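Local coordinates for protein cytosolic phospholipase A2 delta (Homo sapiens, PDB 5IZ5) that hydrolyses glycerophospholipids at the sn-2 position in a calcium-dependent manner, releasing a free fatty acid and preferring linoleic acid there, at residues B[83-86]-B[87-90]; B[407-410]-B[411-414]; B[417-420]-B[421-424]. The protein carries 3 engineered substitutions. One frame throughout, in Å; residues are numbered along the deposited sequence.

The three contacts are all local, each within one unbroken run of eight residues. Interaction 1 is the turn between strands 75-85 and 91-98 of the N-terminal C2 domain. In the catalytic domain, far from it, interaction 2 lies on helix 406-422 and interaction 3 on the last turn of that helix and the residues just after it. The centre of interaction 1 is about 52 Å from that of interaction 2 and about 40 Å from that of interaction 3, whereas the centres of interactions 2 and 3 are about 15 Å apart along the helix. All three lie away from the nucleophile Ser365 and the annotated calcium sites.

Interaction 1: residues B[83-86]-B[87-90]; sequences LIQS and QVKN
The carboxamide of Asn90 reaches back over strand 75-85, its ND2 packing 3.5 Å from CG2 of Ile84 and donating to the main-chain O of Gln85 at 3.0 Å. That oxygen lies almost in the plane of the Asn90 amide. The O of Gln85 takes a second bond, from Val88 N at 3.3 Å, which closes a type I beta turn from Gln85 to Val88. The two donors come from opposite faces of the carbonyl plane, both well out of it. A water continues the link: it accepts from Gln85 N and donates to Asn90 OD1 at 3.0 Å, and OD1 is also bonded to Thr57.

Gln85 uses its own side chain on the turn. With CG anti to the backbone N (chi1 174°) and a bend at chi2, OE1 curls forward to accept from Gln87 N at 3.1 Å, the N-H meeting an OE1 lone pair within the side-chain amide plane. OE1 also bonds to Ser23, and NE2 to Glu152, so both ends of this amide are held. Val88 CG2 lies 3.4 Å from Gln85 O, and the Val88 side chain touches Val161 and Arg163 of strand 160-172. The buried turn between two strands of the C2 domain is stitched by two amide side chains: one satisfies an amide N-H at its corner, the other ties the chain just past the turn to the Gln85 carbonyl.

Interaction 2: residues B[407-410]-B[411-414]; sequences ERLA and SYRR
Glu407 meets Ser411 one turn further along helix 406-422, and its carbonyl O is gripped twice. Ser411 N donates to it at 3.0 Å and Ser411 OG at 2.8 Å, the two arriving from opposite faces of the carbonyl plane. The hydroxyl can fold back because OG stands anti to its own carbonyl carbon, beside the backbone N (chi1 -58°). The carboxylate of Glu407 points along the helix toward Arg414, but OE2 remains 4.2 Å from NH2, beyond a salt bridge.

Arg408 takes the helical bond from Tyr412 N on its O. The same oxygen sits 3.4 Å above one face of the Tyr412 ring, toward the rim. The side chain of Arg408 runs to the carbonyls of Val403 and Gly442, while Tyr412 OH is bonded to Ser438 of helix 428-441.

Leu409 accepts from Arg413 N and sets CD2 4.2 Å from CD2 of the Tyr412 ring. These two side chains pack together on Phe593 of helix 588-593.

Ala410 accepts from Arg414 N at 2.9 Å, and Arg414 then bends at chi3 (-52°) to lay its guanidinium over the helix surface. Ala410 O lies 3.8 Å beneath the centre of that flat group, and Ala410 CB is 3.5 Å from NH1. The pattern is that of an amphipathic surface alpha-helix with regular i to i+4 bonding: the buried Tyr412 and its neighbour Leu409 turn to other helices of the catalytic domain, while Glu407 and Arg414 share an exposed side, with the exposed Arg413 on the flank near Leu409.

Interaction 3: residues B[417-420]-B[421-424]; sequences ELRA and EQGH
Helix 406-422 finishes here in a Schellman motif. The last regular bonds run from Glu421 N to Glu417 O and from Gln422 N to Leu418 O, the latter at 2.9 Å. Gly423 then breaks the helix with a positive phi of 102°, a turn that suits a residue without CB. Two bonds lead back into the final turn: His424 N to Arg419 O at 3.0 Å, and Gly423 N to Ala420 O at the same length but steeply above the carbonyl plane.

The reversal brings the imidazole of His424 face to face with the Arg419 guanidinium. The guanidinium lies flat on the ring in an offset stack, centres 4.2 Å apart and planes 14° apart, with NH2 3.8 Å from CG. Arg419 gets there by running straight through chi2 and bending at chi3 (65°); NH2 also has a long, weak ion pair with Asp430.

Gln422 stretches back along the helix, so that its carboxamide brushes Leu418, with NE2 3.6 Å from CG of Leu418. At the C-terminal end of the helix, a single water donates to Ala420 O and to His424 O, 2.8 Å from each.

Interaction 1: residues B[83-86]-B[87-90]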
# COMPACT_ATOMS: atom_id res chain seq x y z
N LEU B 83 -27.32 17.11 2.58
CA LEU B 83 -26.39 18.16 2.97
C LEU B 83 -25.06 17.95 2.21
O LEU B 83 -24.49 16.86 2.25
CB LEU B 83 -26.17 18.18 4.49
CG LEU B 83 -26.06 19.60 5.10
CD1 LEU B 83 -27.28 20.46 4.77
CD2 LEU B 83 -25.86 19.55 6.61
N ILE B 84 -24.61 18.99 1.51
CA ILE B 84 -23.46 18.92 0.62
C ILE B 84 -22.32 19.82 1.11
O ILE B 84 -22.51 21.02 1.33
CB ILE B 84 -23.86 19.35 -0.82
CG1 ILE B 84 -24.90 18.37 -1.41
CG2 ILE B 84 -22.65 19.48 -1.73
CD1 ILE B 84 -24.45 16.92 -1.48
N GLN B 85 -21.14 19.24 1.28
CA GLN B 85 -19.91 19.97 1.61
C GLN B 85 -19.19 20.34 0.32
O GLN B 85 -18.72 19.47 -0.41
CB GLN B 85 -19.02 19.13 2.52
CG GLN B 85 -17.65 19.70 2.85
CD GLN B 85 -17.69 21.14 3.31
OE1 GLN B 85 -17.31 22.04 2.58
NE2 GLN B 85 -18.16 21.36 4.54
N SER B 86 -19.12 21.63 0.04
CA SER B 86 -18.54 22.13 -1.22
C SER B 86 -17.05 21.81 -1.39
O SER B 86 -16.56 21.74 -2.51
CB SER B 86 -18.74 23.65 -1.33
OG SER B 86 -18.08 24.33 -0.28
N GLN B 87 -16.34 21.60 -0.29
CA GLN B 87 -14.90 21.33 -0.32
C GLN B 87 -14.50 19.88 -0.64
O GLN B 87 -13.30 19.58 -0.77
CB GLN B 87 -14.28 21.72 1.01
CG GLN B 87 -14.28 23.20 1.33
CD GLN B 87 -13.73 24.05 0.19
OE1 GLN B 87 -14.49 24.47 -0.67
NE2 GLN B 87 -12.43 24.30 0.19
N VAL B 88 -15.48 18.98 -0.75
CA VAL B 88 -15.17 17.61 -1.16
C VAL B 88 -15.76 17.31 -2.52
O VAL B 88 -16.66 17.99 -2.99
CB VAL B 88 -15.62 16.53 -0.14
CG1 VAL B 88 -14.97 16.77 1.21
CG2 VAL B 88 -17.13 16.45 0.01
N LYS B 89 -15.21 16.28 -3.16
CA LYS B 89 -15.77 15.78 -4.41
C LYS B 89 -17.01 14.96 -4.10
O LYS B 89 -16.97 14.01 -3.32
CB LYS B 89 -14.75 14.97 -5.19
CG LYS B 89 -14.76 15.28 -6.68
CD LYS B 89 -14.25 16.68 -7.00
CE LYS B 89 -14.86 17.25 -8.28
NZ LYS B 89 -15.04 16.31 -9.41
N ASN B 90 -18.12 15.35 -4.72
CA ASN B 90 -19.41 14.71 -4.49
C ASN B 90 -19.91 14.12 -5.79
O ASN B 90 -20.21 14.85 -6.74
CB ASN B 90 -20.41 15.74 -3.97
CG ASN B 90 -20.06 16.24 -2.58
OD1 ASN B 90 -20.04 15.46 -1.63
ND2 ASN B 90 -19.78 17.53 -2.47
O HOH W 1 -20.95 16.48 1.01

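Interaction 2: residues B[407-410]-B[411-414]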
# COMPACT_ATOMS: atom_id res chain seq x y z
N GLU B 407 7.44 -30.98 13.04
CA GLU B 407 7.28 -29.96 14.09
C GLU B 407 7.00 -28.59 13.46
O GLU B 407 6.11 -27.86 13.90
CB GLU B 407 8.52 -29.89 14.99
CG GLU B 407 8.45 -28.88 16.16
CD GLU B 407 7.98 -29.50 17.47
OE1 GLU B 407 8.70 -30.37 18.00
OE2 GLU B 407 6.91 -29.12 17.99
N ARG B 408 7.78 -28.26 12.44
CA ARG B 408 7.65 -26.97 11.77
C ARG B 408 6.31 -26.83 11.04
O ARG B 408 5.63 -25.81 11.16
CB ARG B 408 8.84 -26.76 10.84
CG ARG B 408 10.01 -26.07 11.54
CD ARG B 408 10.71 -25.00 10.73
NE ARG B 408 12.00 -24.62 11.31
CZ ARG B 408 13.11 -25.35 11.19
NH1 ARG B 408 13.09 -26.50 10.51
NH2 ARG B 408 14.24 -24.94 11.75
N LEU B 409 5.91 -27.86 10.31
CA LEU B 409 4.64 -27.85 9.59
C LEU B 409 3.46 -27.73 10.55
O LEU B 409 2.51 -26.97 10.30
CB LEU B 409 4.54 -29.10 8.72
CG LEU B 409 5.54 -29.14 7.55
CD1 LEU B 409 5.48 -30.50 6.89
CD2 LEU B 409 5.31 -28.04 6.51
N ALA B 410 3.53 -28.46 11.67
CA ALA B 410 2.53 -28.37 12.73
C ALA B 410 2.44 -26.95 13.30
O ALA B 410 1.35 -26.43 13.53
CB ALA B 410 2.84 -29.36 13.83
N SER B 411 3.60 -26.32 13.52
CA SER B 411 3.65 -24.94 14.01
C SER B 411 2.99 -23.98 13.04
O SER B 411 2.30 -23.06 13.48
CB SER B 411 5.10 -24.50 14.26
OG SER B 411 5.72 -25.36 15.18
N TYR B 412 3.20 -24.17 11.74
CA TYR B 412 2.55 -23.31 10.76
C TYR B 412 1.04 -23.41 10.91
O TYR B 412 0.32 -22.40 10.97
CB TYR B 412 2.90 -23.66 9.30
CG TYR B 412 4.33 -23.51 8.86
CD1 TYR B 412 5.26 -22.77 9.60
CD2 TYR B 412 4.75 -24.08 7.66
CE1 TYR B 412 6.57 -22.64 9.17
CE2 TYR B 412 6.05 -23.95 7.22
CZ TYR B 412 6.95 -23.23 7.98
OH TYR B 412 8.25 -23.10 7.55
N ARG B 413 0.56 -24.65 10.96
CA ARG B 413 -0.87 -24.91 11.03
C ARG B 413 -1.47 -24.31 12.29
O ARG B 413 -2.52 -23.66 12.24
CB ARG B 413 -1.14 -26.41 10.99
CG ARG B 413 -2.62 -26.76 10.99
CD ARG B 413 -3.36 -26.01 9.91
NE ARG B 413 -4.08 -26.92 9.02
CZ ARG B 413 -5.38 -27.19 9.08
NH1 ARG B 413 -6.16 -26.64 9.99
NH2 ARG B 413 -5.90 -28.03 8.21
N ARG B 414 -0.79 -24.52 13.41
CA ARG B 414 -1.24 -24.04 14.70
C ARG B 414 -1.33 -22.53 14.67
O ARG B 414 -2.34 -21.97 15.08
CB ARG B 414 -0.31 -24.51 15.81
CG ARG B 414 -0.62 -25.89 16.34
CD ARG B 414 0.12 -26.16 17.64
NE ARG B 414 1.55 -25.89 17.52
CZ ARG B 414 2.48 -26.81 17.25
NH1 ARG B 414 2.17 -28.09 17.07
NH2 ARG B 414 3.75 -26.44 17.16

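Interaction 3: residues B[417-420]-B[421-424]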
# COMPACT_ATOMS: atom_id res chain seq x y z
N GLU B 417 -4.21 -21.38 12.45
CA GLU B 417 -5.48 -21.64 13.14
C GLU B 417 -5.78 -20.56 14.18
O GLU B 417 -6.91 -20.08 14.25
CB GLU B 417 -5.46 -23.00 13.82
CG GLU B 417 -5.54 -24.17 12.85
CD GLU B 417 -6.96 -24.56 12.47
OE1 GLU B 417 -7.93 -24.04 13.04
OE2 GLU B 417 -7.09 -25.43 11.58
N LEU B 418 -4.77 -20.17 14.96
CA LEU B 418 -4.96 -19.11 15.95
C LEU B 418 -5.31 -17.81 15.27
O LEU B 418 -6.29 -17.17 15.64
CB LEU B 418 -3.74 -18.96 16.88
CG LEU B 418 -3.70 -17.72 17.79
CD1 LEU B 418 -4.75 -17.81 18.88
CD2 LEU B 418 -2.31 -17.54 18.40
N ARG B 419 -4.53 -17.44 14.26
CA ARG B 419 -4.77 -16.21 13.50
C ARG B 419 -6.19 -16.13 12.98
O ARG B 419 -6.83 -15.08 13.07
CB ARG B 419 -3.80 -16.09 12.32
CG ARG B 419 -2.37 -15.78 12.75
CD ARG B 419 -1.41 -15.73 11.57
NE ARG B 419 -1.73 -14.63 10.66
CZ ARG B 419 -1.43 -13.35 10.88
NH1 ARG B 419 -0.79 -12.98 11.99
NH2 ARG B 419 -1.78 -12.43 9.99
N ALA B 420 -6.68 -17.24 12.43
CA ALA B 420 -8.05 -17.31 11.92
C ALA B 420 -9.06 -17.03 13.04
O ALA B 420 -9.98 -16.24 12.85
CB ALA B 420 -8.30 -18.68 11.30
N GLU B 421 -8.88 -17.65 14.19
CA GLU B 421 -9.76 -17.42 15.34
C GLU B 421 -9.69 -15.98 15.83
O GLU B 421 -10.68 -15.43 16.30
CB GLU B 421 -9.42 -18.38 16.48
CG GLU B 421 -9.76 -19.83 16.16
CD GLU B 421 -11.26 -20.14 16.13
OE1 GLU B 421 -12.09 -19.25 16.40
OE2 GLU B 421 -11.60 -21.30 15.83
N GLN B 422 -8.50 -15.37 15.72
CA GLN B 422 -8.32 -13.96 16.05
C GLN B 422 -8.98 -13.01 15.05
O GLN B 422 -9.10 -11.82 15.31
CB GLN B 422 -6.83 -13.63 16.16
CG GLN B 422 -6.24 -13.98 17.51
CD GLN B 422 -4.73 -14.13 17.46
OE1 GLN B 422 -4.11 -14.16 16.39
NE2 GLN B 422 -4.11 -14.20 18.64
N GLY B 423 -9.38 -13.53 13.89
CA GLY B 423 -10.11 -12.73 12.92
C GLY B 423 -9.27 -12.25 11.75
O GLY B 423 -9.77 -11.49 10.92
N HIS B 424 -8.01 -12.68 11.68
CA HIS B 424 -7.19 -12.40 10.51
C HIS B 424 -7.64 -13.27 9.35
O HIS B 424 -8.06 -14.41 9.56
CB HIS B 424 -5.71 -12.69 10.78
CG HIS B 424 -5.09 -11.78 11.79
ND1 HIS B 424 -4.81 -12.18 13.08
CD2 HIS B 424 -4.69 -10.49 11.70
CE1 HIS B 424 -4.27 -11.17 13.74
NE2 HIS B 424 -4.18 -10.14 12.93
O HOH W 2 -10.67 -15.26 10.32